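Local coordinates for alanine racemase (Enterococcus faecalis, PDB 3E6E), which belongs to the alanine racemase family, with an N-terminal TIM-barrel domain and a beta-rich C-terminal domain, and forms a two-chain assembly holding a bound ligand, at residues Trp5-Arg10 and Tyr286-Leu291; Arg153-Gln156 and Glu160-Trp163; Thr168-Ala173 and Ser179-Gln184. The protein carries 1 engineered substitution. All coordinates share one frame; numbering follows the deposited sequence.

Overall arrangement
The three contacts sample both domains. Contact 1, in the C-terminal domain, ties the N-terminal tail to a loop between strands 277-282 and 298-301, so contacts 2 and 3 fall inside the loop it closes. Those two follow one another along the parallel barrel: contact 2 joins the end of helix 145-158 to the approach to strand 165-167, and contact 3 joins the loop leaving that strand to helix 179-193. Their centres are 27 Å apart; contact 1, across the chain's centre, is centred 48 Å from contact 2 and 38 Å from contact 3. Contacts 1 and 3 meet the second subunit, each with its own DCS molecule, so residues of both subunits line each pocket; contact 2 meets no other chain.

Contact 1: Trp5-Arg10 and Tyr286-Leu291; sequences WHRPTR and YADGWL. With DCS (D-[3-hydroxy-2-methyl-5-phosphonooxymethyl-pyridin-4-ylmethyl]-N,O-cycloserylamide), chain F.
In Arg7 CG stands opposite the backbone N (chi1 174°), and the bend at chi3 (62°) carries the guanidinium across to the carboxylate of Asp288. The aspartate, its CG lying beside the backbone N, reaches out from the opposite direction. The resulting salt bridge is forked: NH1 lies 2.9 Å from Asp288 OD1 and 3.1 Å from Asp288 OD2, both as weak hydrogen bonds, the one to OD1 the most bent of the set, while NH2 gives a third bond to OD2 at 3.1 Å. The two flat groups do not lie in one plane but stand 73° apart; OD2 sits in the plane of the guanidinium, whereas NH2 meets OD2 from well above the carboxylate plane. One face of the guanidinium is covered near its rim by Thr9 CB, 3.5 Å above it. All this belongs to the beta-rich C-terminal domain, although Arg7 comes from the N-terminal tail: the tail runs into strand 10-12, which pairs with strand 249-259. Asp288 is shared further, since OD2 also makes a salt bridge with Arg365 and OD1 accepts a bond from Gly285 N, while Thr9 OG1 bonds to Pro283 O and Ser251 OG. Two arginines around one carboxylate would favour its charged form. Two residues before Asp288, Tyr286 brings its OH to the ligand, with a weak hydrogen bond to OG of DCS at 2.8 Å. Arg222 and Tyr356 of the second subunit bind the same ligand molecule, and Tyr286 packs on that Tyr356.

Contact 2: Arg153-Gln156 and Glu160-Trp163; sequences RFVQ and EFLW
Gln156 lies alongside Trp163, the two side chains pointing the same way from backbones that lie close together. From CB the glutamine chain runs on extended (chi2 -178°). Its CG passes 3.9 Å from Trp163 CE3, its CD comes 4.1 Å from Trp163 CZ3, and at the tip NE2 approaches the same CZ3 to 3.7 Å. The amide and indole planes are 84° apart, and the contact is with CE3 and CZ3 of the six-membered ring. One helix position earlier, Val155 does the central work with a single methyl. Because CG1 is swung opposite the backbone N (chi1 167°), it fits between two CB atoms of the other segment, 3.4 Å from Trp163 CB and 3.6 Å from Phe161 CB, and its side chain crosses both at about a right angle. Phe154 adds the third touch: its CE1 is 3.8 Å from Phe161 CE2, and that atom arrives at the edge of the Phe154 ring, near its plane. One segment is a turn near the end of helix 145-158, the other lies in the loop that leads into strand 165-167, in the beta-alpha-beta crossover from strand 129-132 to its parallel neighbour. Behind them, Leu112 of helix 109-117 and Val129 of strand 129-132 each pack on both Val155 and Phe161, and Leu131 lies against Trp163. With carbon meeting carbon nearly throughout and no hydrogen bond between the segments, the chain reversal here rests on the hydrophobic burial of Val155, Phe161 and Trp163, while Gln156 forms the exposed margin.

Contact 3: Thr168-Ala173 and Ser179-Gln184; sequences THFSTA and SYFEKQ. With DCS (D-[3-hydroxy-2-methyl-5-phosphonooxymethyl-pyridin-4-ylmethyl]-N,O-cycloserylamide), chain D.
Phe170 and Phe181 form the dense part of this contact: an offset stack with ring centroids 4.0 Å apart and planes 26° from parallel. Phe181 CE1 sits over the centre of one face of the Phe170 ring, while Phe170 CE1 lies nearer the rim above Phe181. With CG opposite the backbone N (chi1 -178°), the Phe181 ring extends from the helix to lie against Phe170. Ala173 CB adds a contact at 3.8 Å to Phe181 CE1, and Gln184 CB approaches Phe170 CE1 to 3.7 Å. His213 stacks on Phe181 too, and Thr209 of helix 207-212 touches both phenylalanines. Toward Tyr180 the fit becomes a mixed one: Thr172 OG1 lies in the plane of the tyrosine ring at its edge, 3.3 Å from Tyr180 CB, and Ser171 OG comes within 3.1 Å of Tyr180 CE2. Gly268 and Glu269 of the second subunit border this end. Ser179, Glu182 and Lys183 face solvent on the outer surface of the helix and do not touch the loop. At the inner end, His169 lays a face over the pyridine of DCS, its ND1 3.5 Å from C2 of DCS, and its NE2 is hydrogen-bonded to Tyr267 of the second subunit. The loop follows strand 165-167, and ligand sites at the C-terminal ends of the strands are typical of TIM barrels.

Contact 1: Trp5-Arg10 and Tyr286-Leu291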
loop_
_atom_site.group_PDB
_atom_site.type_symbol
_atom_site.label_atom_id
_atom_site.label_comp_id
_atom_site.label_asym_id
_atom_site.label_seq_id
_atom_site.Cartn_x
_atom_site.Cartn_y
_atom_site.Cartn_z
ATOM N N TRP A 5 9.666 -3.204 -13.037
ATOM C CA TRP A 5 9.437 -3.219 -14.474
ATOM C C TRP A 5 9.763 -4.591 -15.084
ATOM O O TRP A 5 9.337 -4.901 -16.196
ATOM C CB TRP A 5 10.283 -2.147 -15.171
ATOM C CG TRP A 5 9.928 -0.755 -14.798
ATOM C CD1 TRP A 5 10.538 0.036 -13.855
ATOM C CD2 TRP A 5 8.880 0.030 -15.366
ATOM N NE1 TRP A 5 9.928 1.273 -13.809
ATOM C CE2 TRP A 5 8.908 1.295 -14.725
ATOM C CE3 TRP A 5 7.915 -0.212 -16.353
ATOM C CZ2 TRP A 5 8.004 2.315 -15.046
ATOM C CZ3 TRP A 5 7.016 0.801 -16.673
ATOM C CH2 TRP A 5 7.068 2.048 -16.021
ATOM N N HIS A 6 10.512 -5.412 -14.352
ATOM C CA HIS A 6 10.890 -6.720 -14.858
ATOM C C HIS A 6 9.942 -7.834 -14.455
ATOM O O HIS A 6 10.315 -9.008 -14.437
ATOM C CB HIS A 6 12.333 -7.037 -14.450
ATOM C CG HIS A 6 13.321 -6.069 -15.026
ATOM N ND1 HIS A 6 13.722 -4.930 -14.361
ATOM C CD2 HIS A 6 13.878 -6.000 -16.260
ATOM C CE1 HIS A 6 14.480 -4.199 -15.160
ATOM N NE2 HIS A 6 14.589 -4.824 -16.320
ATOM N N ARG A 7 8.705 -7.450 -14.157
ATOM C CA ARG A 7 7.656 -8.379 -13.770
ATOM C C ARG A 7 6.435 -7.954 -14.567
ATOM O O ARG A 7 6.033 -6.798 -14.527
ATOM C CB ARG A 7 7.374 -8.267 -12.276
ATOM C CG ARG A 7 6.193 -9.098 -11.813
ATOM C CD ARG A 7 5.890 -8.889 -10.334
ATOM N NE ARG A 7 5.526 -7.509 -10.042
ATOM C CZ ARG A 7 4.984 -7.105 -8.901
ATOM N NH1 ARG A 7 4.745 -7.985 -7.939
ATOM N NH2 ARG A 7 4.667 -5.825 -8.727
ATOM N N PRO A 8 5.826 -8.881 -15.312
ATOM C CA PRO A 8 4.646 -8.528 -16.107
ATOM C C PRO A 8 3.431 -7.939 -15.354
ATOM O O PRO A 8 2.421 -7.592 -15.977
ATOM C CB PRO A 8 4.316 -9.837 -16.824
ATOM C CG PRO A 8 4.792 -10.882 -15.850
ATOM C CD PRO A 8 6.118 -10.323 -15.400
ATOM N N THR A 9 3.504 -7.817 -14.034
ATOM C CA THR A 9 2.362 -7.266 -13.317
ATOM C C THR A 9 2.342 -5.758 -13.523
ATOM O O THR A 9 3.202 -5.047 -13.000
ATOM C CB THR A 9 2.438 -7.566 -11.817
ATOM O OG1 THR A 9 2.584 -8.977 -11.627
ATOM C CG2 THR A 9 1.163 -7.112 -11.116
ATOM N N ARG A 10 1.351 -5.275 -14.274
ATOM C CA ARG A 10 1.228 -3.847 -14.579
ATOM C C ARG A 10 -0.112 -3.194 -14.234
ATOM O O ARG A 10 -1.165 -3.848 -14.197
ATOM C CB ARG A 10 1.496 -3.606 -16.064
ATOM C CG ARG A 10 2.861 -4.054 -16.520
ATOM C CD ARG A 10 3.200 -3.482 -17.893
ATOM N NE ARG A 10 4.611 -3.657 -18.223
ATOM C CZ ARG A 10 5.605 -3.481 -17.353
ATOM N NH1 ARG A 10 5.343 -3.133 -16.099
ATOM N NH2 ARG A 10 6.863 -3.648 -17.732
ATOM N N TYR A 286 -0.082 -9.599 -1.857
ATOM C CA TYR A 286 -0.546 -8.554 -0.978
ATOM C C TYR A 286 0.443 -7.427 -0.764
ATOM O O TYR A 286 0.102 -6.397 -0.190
ATOM C CB TYR A 286 -1.032 -9.136 0.361
ATOM C CG TYR A 286 -0.061 -9.990 1.135
ATOM C CD1 TYR A 286 0.977 -9.415 1.871
ATOM C CD2 TYR A 286 -0.247 -11.380 1.216
ATOM C CE1 TYR A 286 1.801 -10.195 2.684
ATOM C CE2 TYR A 286 0.569 -12.177 2.023
ATOM C CZ TYR A 286 1.587 -11.580 2.765
ATOM O OH TYR A 286 2.331 -12.345 3.639
ATOM N N ALA A 287 1.663 -7.611 -1.243
ATOM C CA ALA A 287 2.679 -6.584 -1.107
ATOM C C ALA A 287 2.419 -5.572 -2.209
ATOM O O ALA A 287 2.922 -4.457 -2.171
ATOM C CB ALA A 287 4.058 -7.186 -1.262
ATOM N N ASP A 288 1.627 -5.982 -3.190
ATOM C CA ASP A 288 1.276 -5.134 -4.320
ATOM C C ASP A 288 -0.013 -4.407 -3.980
ATOM O O ASP A 288 -0.368 -3.399 -4.616
ATOM C CB ASP A 288 1.025 -5.984 -5.569
ATOM C CG ASP A 288 2.278 -6.620 -6.112
ATOM O OD1 ASP A 288 2.138 -7.649 -6.799
ATOM O OD2 ASP A 288 3.395 -6.099 -5.881
ATOM N N GLY A 289 -0.717 -4.954 -2.989
ATOM C CA GLY A 289 -1.986 -4.397 -2.568
ATOM C C GLY A 289 -3.147 -5.290 -2.971
ATOM O O GLY A 289 -4.301 -4.863 -2.984
ATOM N N TRP A 290 -2.827 -6.531 -3.330
ATOM C CA TRP A 290 -3.832 -7.530 -3.713
ATOM C C TRP A 290 -3.989 -8.305 -2.402
ATOM O O TRP A 290 -3.510 -9.421 -2.259
ATOM C CB TRP A 290 -3.262 -8.414 -4.830
ATOM C CG TRP A 290 -4.252 -9.282 -5.528
ATOM C CD1 TRP A 290 -4.340 -10.641 -5.456
ATOM C CD2 TRP A 290 -5.310 -8.855 -6.408
ATOM N NE1 TRP A 290 -5.388 -11.090 -6.233
ATOM C CE2 TRP A 290 -5.999 -10.015 -6.826
ATOM C CE3 TRP A 290 -5.743 -7.607 -6.876
ATOM C CZ2 TRP A 290 -7.097 -9.964 -7.692
ATOM C CZ3 TRP A 290 -6.838 -7.558 -7.738
ATOM C CH2 TRP A 290 -7.501 -8.731 -8.134
ATOM N N LEU A 291 -4.647 -7.666 -1.440
ATOM C CA LEU A 291 -4.852 -8.203 -0.105
ATOM C C LEU A 291 -5.361 -9.635 0.025
ATOM O O LEU A 291 -6.196 -10.101 -0.750
ATOM C CB LEU A 291 -5.771 -7.263 0.684
ATOM C CG LEU A 291 -5.361 -5.790 0.784
ATOM C CD1 LEU A 291 -6.174 -5.142 1.895
ATOM C CD2 LEU A 291 -3.868 -5.651 1.087
HETATM N N1 DCS F . 11.292 -18.629 1.035
HETATM C C2 DCS F . 10.337 -18.373 0.004
HETATM C C2A DCS F . 10.362 -19.158 -1.308
HETATM C C3 DCS F . 9.395 -17.370 0.253
HETATM O O3 DCS F . 8.456 -17.054 -0.670
HETATM C C4 DCS F . 9.433 -16.663 1.536
HETATM C C4A DCS F . 8.423 -15.595 1.803
HETATM C C5 DCS F . 10.459 -17.002 2.538
HETATM C C6 DCS F . 11.353 -17.977 2.249
HETATM C C5A DCS F . 10.596 -16.318 3.929
HETATM O O4P DCS F . 9.477 -16.617 4.798
HETATM P P DCS F . 9.284 -16.087 6.316
HETATM O O1P DCS F . 10.403 -16.597 7.108
HETATM O O2P DCS F . 9.253 -14.621 6.310
HETATM O O3P DCS F . 8.027 -16.620 6.808
HETATM N N DCS F . 7.058 -16.219 1.924
HETATM C CA DCS F . 5.963 -15.404 2.183
HETATM C C DCS F . 5.073 -14.878 1.203
HETATM O O DCS F . 5.156 -15.086 -0.137
HETATM N ND DCS F . 4.163 -14.162 1.808
HETATM O OG DCS F . 4.420 -14.190 3.169
HETATM C CB DCS F . 5.515 -14.946 3.392
#

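Contact 2: Arg153-Gln156 and Glu160-Trp163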
loop_
_atom_site.group_PDB
_atom_site.type_symbol
_atom_site.label_atom_id
_atom_site.label_comp_id
_atom_site.label_asym_id
_atom_site.label_seq_id
_atom_site.Cartn_x
_atom_site.Cartn_y
_atom_site.Cartn_z
ATOM N N ARG A 153 -12.239 38.606 9.408
ATOM C CA ARG A 153 -11.911 40.002 9.682
ATOM C C ARG A 153 -10.436 40.160 10.011
ATOM O O ARG A 153 -9.848 41.220 9.802
ATOM C CB ARG A 153 -12.763 40.529 10.839
ATOM C CG ARG A 153 -12.956 42.035 10.827
ATOM C CD ARG A 153 -14.048 42.441 11.801
ATOM N NE ARG A 153 -13.665 42.165 13.181
ATOM C CZ ARG A 153 -12.652 42.757 13.812
ATOM N NH1 ARG A 153 -11.907 43.666 13.191
ATOM N NH2 ARG A 153 -12.388 42.444 15.074
ATOM N N PHE A 154 -9.833 39.095 10.516
ATOM C CA PHE A 154 -8.429 39.146 10.865
ATOM C C PHE A 154 -7.598 39.051 9.605
ATOM O O PHE A 154 -6.731 39.875 9.362
ATOM C CB PHE A 154 -8.087 38.002 11.822
ATOM C CG PHE A 154 -6.666 38.012 12.289
ATOM C CD1 PHE A 154 -5.649 37.519 11.480
ATOM C CD2 PHE A 154 -6.336 38.526 13.538
ATOM C CE1 PHE A 154 -4.318 37.536 11.913
ATOM C CE2 PHE A 154 -5.009 38.552 13.982
ATOM C CZ PHE A 154 -4.001 38.057 13.172
ATOM N N VAL A 155 -7.876 38.040 8.796
ATOM C CA VAL A 155 -7.142 37.833 7.563
ATOM C C VAL A 155 -7.221 39.024 6.622
ATOM O O VAL A 155 -6.211 39.432 6.053
ATOM C CB VAL A 155 -7.646 36.581 6.852
ATOM C CG1 VAL A 155 -7.109 36.529 5.437
ATOM C CG2 VAL A 155 -7.210 35.357 7.633
ATOM N N GLN A 156 -8.420 39.573 6.453
ATOM C CA GLN A 156 -8.606 40.733 5.582
ATOM C C GLN A 156 -7.811 41.906 6.130
ATOM O O GLN A 156 -7.543 42.881 5.427
ATOM C CB GLN A 156 -10.071 41.152 5.531
ATOM C CG GLN A 156 -11.004 40.169 4.893
ATOM C CD GLN A 156 -12.415 40.707 4.854
ATOM O OE1 GLN A 156 -12.988 41.037 5.898
ATOM N NE2 GLN A 156 -12.986 40.809 3.654
ATOM N N GLU A 160 -0.475 40.678 4.789
ATOM C CA GLU A 160 0.418 39.586 4.422
ATOM C C GLU A 160 -0.368 38.361 3.963
ATOM O O GLU A 160 0.181 37.462 3.327
ATOM C CB GLU A 160 1.326 39.217 5.597
ATOM C CG GLU A 160 2.380 40.264 5.919
ATOM C CD GLU A 160 2.130 40.952 7.247
ATOM O OE1 GLU A 160 3.108 41.201 7.982
ATOM O OE2 GLU A 160 0.954 41.245 7.554
ATOM N N PHE A 161 -1.656 38.335 4.290
ATOM C CA PHE A 161 -2.528 37.250 3.870
ATOM C C PHE A 161 -3.263 37.711 2.614
ATOM O O PHE A 161 -3.026 38.808 2.112
ATOM C CB PHE A 161 -3.565 36.950 4.961
ATOM C CG PHE A 161 -2.973 36.534 6.279
ATOM C CD1 PHE A 161 -2.325 35.308 6.414
ATOM C CD2 PHE A 161 -3.077 37.357 7.391
ATOM C CE1 PHE A 161 -1.793 34.914 7.633
ATOM C CE2 PHE A 161 -2.545 36.969 8.617
ATOM C CZ PHE A 161 -1.903 35.745 8.738
ATOM N N LEU A 162 -4.157 36.864 2.112
ATOM C CA LEU A 162 -4.978 37.210 0.959
ATOM C C LEU A 162 -6.408 36.709 1.130
ATOM O O LEU A 162 -7.365 37.401 0.781
ATOM C CB LEU A 162 -4.371 36.639 -0.324
ATOM C CG LEU A 162 -5.247 36.700 -1.576
ATOM C CD1 LEU A 162 -5.767 38.112 -1.799
ATOM C CD2 LEU A 162 -4.479 36.209 -2.793
ATOM N N TRP A 163 -6.546 35.502 1.669
ATOM C CA TRP A 163 -7.848 34.855 1.775
ATOM C C TRP A 163 -8.574 34.500 0.481
ATOM O O TRP A 163 -9.532 35.170 0.092
ATOM C CB TRP A 163 -8.805 35.706 2.611
ATOM C CG TRP A 163 -10.124 35.046 2.871
ATOM C CD1 TRP A 163 -10.343 33.723 3.132
ATOM C CD2 TRP A 163 -11.410 35.675 2.898
ATOM N NE1 TRP A 163 -11.685 33.493 3.318
ATOM C CE2 TRP A 163 -12.363 34.676 3.180
ATOM C CE3 TRP A 163 -11.856 36.989 2.712
ATOM C CZ2 TRP A 163 -13.726 34.947 3.279
ATOM C CZ3 TRP A 163 -13.210 37.254 2.811
ATOM C CH2 TRP A 163 -14.128 36.239 3.091
#

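Contact 3: Thr168-Ala173 and Ser179-Gln184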
loop_
_atom_site.group_PDB
_atom_site.type_symbol
_atom_site.label_atom_id
_atom_site.label_comp_id
_atom_site.label_asym_id
_atom_site.label_seq_id
_atom_site.Cartn_x
_atom_site.Cartn_y
_atom_site.Cartn_z
ATOM N N THR A 168 -16.165 24.084 3.003
ATOM C CA THR A 168 -16.405 23.057 3.993
ATOM C C THR A 168 -16.453 21.720 3.248
ATOM O O THR A 168 -16.326 21.673 2.016
ATOM C CB THR A 168 -17.701 23.270 4.746
ATOM O OG1 THR A 168 -17.698 22.424 5.898
ATOM C CG2 THR A 168 -18.890 22.912 3.882
ATOM N N HIS A 169 -16.638 20.631 3.978
ATOM C CA HIS A 169 -16.646 19.339 3.334
ATOM C C HIS A 169 -17.799 18.514 3.860
ATOM O O HIS A 169 -18.055 18.485 5.055
ATOM C CB HIS A 169 -15.307 18.638 3.593
ATOM C CG HIS A 169 -15.146 17.350 2.840
ATOM N ND1 HIS A 169 -15.111 17.289 1.461
ATOM C CD2 HIS A 169 -15.071 16.069 3.275
ATOM C CE1 HIS A 169 -15.026 16.028 1.082
ATOM N NE2 HIS A 169 -15.000 15.268 2.163
ATOM N N PHE A 170 -18.505 17.848 2.964
ATOM C CA PHE A 170 -19.632 17.032 3.379
ATOM C C PHE A 170 -19.217 15.608 3.770
ATOM O O PHE A 170 -18.211 15.084 3.262
ATOM C CB PHE A 170 -20.655 17.004 2.257
ATOM C CG PHE A 170 -21.301 18.336 1.997
ATOM C CD1 PHE A 170 -22.338 18.786 2.806
ATOM C CD2 PHE A 170 -20.895 19.122 0.922
ATOM C CE1 PHE A 170 -22.969 19.989 2.542
ATOM C CE2 PHE A 170 -21.523 20.332 0.656
ATOM C CZ PHE A 170 -22.564 20.765 1.465
ATOM N N SER A 171 -19.988 14.993 4.668
ATOM C CA SER A 171 -19.677 13.647 5.111
ATOM C C SER A 171 -20.704 12.627 4.662
ATOM O O SER A 171 -20.458 11.428 4.751
ATOM C CB SER A 171 -19.566 13.594 6.634
ATOM O OG SER A 171 -20.824 13.804 7.260
ATOM N N THR A 172 -21.846 13.103 4.174
ATOM C CA THR A 172 -22.926 12.222 3.732
ATOM C C THR A 172 -23.494 12.559 2.365
ATOM O O THR A 172 -24.605 12.154 2.049
ATOM C CB THR A 172 -24.110 12.253 4.730
ATOM O OG1 THR A 172 -24.558 13.604 4.891
ATOM C CG2 THR A 172 -23.683 11.707 6.074
ATOM N N ALA A 173 -22.736 13.280 1.547
ATOM C CA ALA A 173 -23.214 13.681 0.223
ATOM C C ALA A 173 -23.510 12.527 -0.717
ATOM O O ALA A 173 -24.295 12.677 -1.649
ATOM C CB ALA A 173 -22.213 14.616 -0.427
ATOM N N SER A 179 -30.769 14.131 4.769
ATOM C CA SER A 179 -30.872 14.865 6.027
ATOM C C SER A 179 -29.580 15.529 6.510
ATOM O O SER A 179 -29.471 16.760 6.529
ATOM C CB SER A 179 -31.410 13.938 7.115
ATOM O OG SER A 179 -32.596 13.304 6.678
ATOM N N TYR A 180 -28.606 14.717 6.909
ATOM C CA TYR A 180 -27.353 15.249 7.408
ATOM C C TYR A 180 -26.769 16.251 6.421
ATOM O O TYR A 180 -26.250 17.286 6.818
ATOM C CB TYR A 180 -26.350 14.120 7.672
ATOM C CG TYR A 180 -25.228 14.517 8.607
ATOM C CD1 TYR A 180 -25.442 14.618 9.983
ATOM C CD2 TYR A 180 -23.966 14.861 8.116
ATOM C CE1 TYR A 180 -24.423 15.056 10.852
ATOM C CE2 TYR A 180 -22.945 15.304 8.976
ATOM C CZ TYR A 180 -23.184 15.397 10.341
ATOM O OH TYR A 180 -22.180 15.826 11.187
ATOM N N PHE A 181 -26.864 15.956 5.133
ATOM C CA PHE A 181 -26.321 16.858 4.122
ATOM C C PHE A 181 -26.940 18.243 4.283
ATOM O O PHE A 181 -26.236 19.244 4.467
ATOM C CB PHE A 181 -26.623 16.334 2.715
ATOM C CG PHE A 181 -26.042 17.188 1.609
ATOM C CD1 PHE A 181 -24.709 17.052 1.230
ATOM C CD2 PHE A 181 -26.823 18.149 0.975
ATOM C CE1 PHE A 181 -24.167 17.861 0.238
ATOM C CE2 PHE A 181 -26.288 18.966 -0.018
ATOM C CZ PHE A 181 -24.959 18.825 -0.390
ATOM N N GLU A 182 -28.266 18.281 4.201
ATOM C CA GLU A 182 -29.027 19.507 4.338
ATOM C C GLU A 182 -28.570 20.284 5.565
ATOM O O GLU A 182 -28.401 21.500 5.515
ATOM C CB GLU A 182 -30.514 19.168 4.434
ATOM C CG GLU A 182 -31.239 19.365 3.103
ATOM C CD GLU A 182 -32.382 18.395 2.857
ATOM O OE1 GLU A 182 -33.283 18.279 3.715
ATOM O OE2 GLU A 182 -32.380 17.761 1.780
ATOM N N LYS A 183 -28.351 19.565 6.663
ATOM C CA LYS A 183 -27.892 20.178 7.903
ATOM C C LYS A 183 -26.568 20.900 7.676
ATOM O O LYS A 183 -26.437 22.080 7.998
ATOM C CB LYS A 183 -27.729 19.117 8.994
ATOM C CG LYS A 183 -27.114 19.629 10.286
ATOM C CD LYS A 183 -27.131 18.571 11.392
ATOM C CE LYS A 183 -28.567 18.189 11.787
ATOM N NZ LYS A 183 -28.656 17.381 13.055
ATOM N N GLN A 184 -25.588 20.203 7.111
ATOM C CA GLN A 184 -24.296 20.839 6.871
ATOM C C GLN A 184 -24.470 22.058 5.989
ATOM O O GLN A 184 -23.891 23.100 6.252
ATOM C CB GLN A 184 -23.299 19.865 6.232
ATOM C CG GLN A 184 -22.820 18.773 7.186
ATOM C CD GLN A 184 -21.670 17.969 6.625
ATOM O OE1 GLN A 184 -20.573 18.492 6.424
ATOM N NE2 GLN A 184 -21.916 16.686 6.370
HETATM N N1 DCS D . -12.352 18.016 -0.640
HETATM C C2 DCS D . -11.740 17.624 0.596
HETATM C C2A DCS D . -11.563 18.614 1.732
HETATM C C3 DCS D . -11.320 16.294 0.715
HETATM O O3 DCS D . -10.731 15.844 1.845
HETATM C C4 DCS D . -11.520 15.393 -0.408
HETATM C C4A DCS D . -11.076 13.948 -0.290
HETATM C C5 DCS D . -12.158 15.897 -1.626
HETATM C C6 DCS D . -12.551 17.187 -1.707
HETATM C C5A DCS D . -12.416 15.039 -2.840
HETATM O O4P DCS D . -13.393 14.051 -2.501
HETATM P P DCS D . -13.959 12.937 -3.488
HETATM O O1P DCS D . -14.607 13.640 -4.577
HETATM O O2P DCS D . -12.849 12.108 -3.949
HETATM O O3P DCS D . -14.930 12.144 -2.742
HETATM N N DCS D . -11.765 13.280 0.886
HETATM C CA DCS D . -11.515 11.936 1.199
HETATM C C DCS D . -10.705 11.474 2.279
HETATM O O DCS D . -10.017 12.261 3.156
HETATM N ND DCS D . -10.733 10.163 2.290
HETATM O OG DCS D . -11.531 9.732 1.250
HETATM C CB DCS D . -12.000 10.812 0.591
#